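Local coordinates for spot 14 protein (Mus musculus, PDB 3ONT), which regulates lipogenesis, especially in lactating mammary gland, and supports synthesis of triglycerides with medium-length fatty acid chains, at the interface of chains A and B. Sequence-based numbering; all coordinates share one arbitrary frame. Chains: chain A/B, Spot 14 protein.

The interface of chains A and B. Residues chain A 21-22, 25; chain B 134, 138.
The ring of A:Tyr22 turns an edge, not a face, to B:Thr134, whose backbone N lies in the plane of the ring, 3.7 Å from CD1. The other flat groups, the guanidinium of A:Arg21 and the terminal amide of B:Gln138, meet with their planes almost perpendicular, 88° apart. This is helix-on-helix packing in the homodimer of the SPOT14 family, an all-helical protein: helix 15-32 of chain A lies against the long helix 115-147 of chain B, and the two-fold symmetry of the dimer repeats the patch with the chains exchanged. It illustrates how a small beta-branched residue can enter between the longer side chains of A:Tyr22 and A:Arg21, with OG1 turned to the tyrosine and CG2 to the arginine and the valine.

One branch of B:Thr134, the hydroxyl OG1, reaches the base of the tyrosine, 3.3 Å from A:Tyr22 CB and close to CD1 as well. The ring is carried there with CG anti to the backbone N (chi1 178°), and the tyrosine and threonine side chains run antiparallel alongside one another. The methyl branch CG2 turns instead towards the arginine, whose NH1 is 3.6 Å from B:Thr134 CG2, and it also touches A:Val25, with CG2 of the one 4.0 Å from CG2 of the other. The chain of A:Arg21, twisted somewhat away from full extension at its middle bonds, lies roughly perpendicular across the threonine, and its guanidinium continues towards the next turn of the partner helix.

There A:Val25 and A:Arg21 meet different parts of B:Gln138. Methyl CG1 of A:Val25 packs on the glutamine's aliphatic stem, 3.7 Å from B:Gln138 CG. Beyond CG the stem is extended (chi2 172°), which carries the amide up to the guanidinium. A:Arg21 NH2 lies 3.5 Å from the amide oxygen OE1 of B:Gln138, longer than a hydrogen bond, which sets the guanidinium near the amide without a bond between them.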
# COMPACT_ATOMS: atom_id res chain seq x y z
N ARG A 21 -11.16 3.69 -7.74
CA ARG A 21 -12.14 4.75 -7.51
C ARG A 21 -11.40 6.10 -7.56
O ARG A 21 -11.85 7.06 -8.20
CB ARG A 21 -12.83 4.58 -6.17
CG ARG A 21 -14.28 4.94 -6.24
CD ARG A 21 -14.80 5.57 -4.94
NE ARG A 21 -15.89 6.52 -5.24
CZ ARG A 21 -16.28 7.52 -4.44
NH1 ARG A 21 -15.68 7.72 -3.26
NH2 ARG A 21 -17.27 8.33 -4.82
N TYR A 22 -10.24 6.14 -6.91
CA TYR A 22 -9.41 7.32 -6.93
C TYR A 22 -9.00 7.67 -8.35
O TYR A 22 -9.15 8.82 -8.79
CB TYR A 22 -8.18 7.13 -6.06
CG TYR A 22 -7.27 8.32 -6.10
CD1 TYR A 22 -7.57 9.48 -5.38
CD2 TYR A 22 -6.11 8.30 -6.86
CE1 TYR A 22 -6.74 10.58 -5.41
CE2 TYR A 22 -5.26 9.39 -6.88
CZ TYR A 22 -5.59 10.53 -6.16
OH TYR A 22 -4.76 11.62 -6.22
N VAL A 25 -11.90 9.06 -10.31
CA VAL A 25 -12.26 10.42 -9.93
C VAL A 25 -11.23 11.42 -10.46
O VAL A 25 -11.58 12.50 -10.97
CB VAL A 25 -12.46 10.52 -8.41
CG1 VAL A 25 -12.51 11.97 -7.97
CG2 VAL A 25 -13.75 9.82 -8.04
N THR B 134 -9.59 11.10 -2.74
CA THR B 134 -10.73 10.85 -3.61
C THR B 134 -11.82 11.88 -3.33
O THR B 134 -12.39 12.44 -4.27
CB THR B 134 -11.28 9.40 -3.43
OG1 THR B 134 -10.29 8.45 -3.84
CG2 THR B 134 -12.55 9.18 -4.25
N GLN B 138 -12.86 15.20 -5.77
CA GLN B 138 -14.25 15.54 -6.12
C GLN B 138 -14.55 17.01 -5.86
O GLN B 138 -15.26 17.65 -6.63
CB GLN B 138 -15.27 14.67 -5.41
CG GLN B 138 -15.26 13.23 -5.82
CD GLN B 138 -16.17 12.37 -4.92
OE1 GLN B 138 -17.13 11.76 -5.40
NE2 GLN B 138 -15.89 12.35 -3.62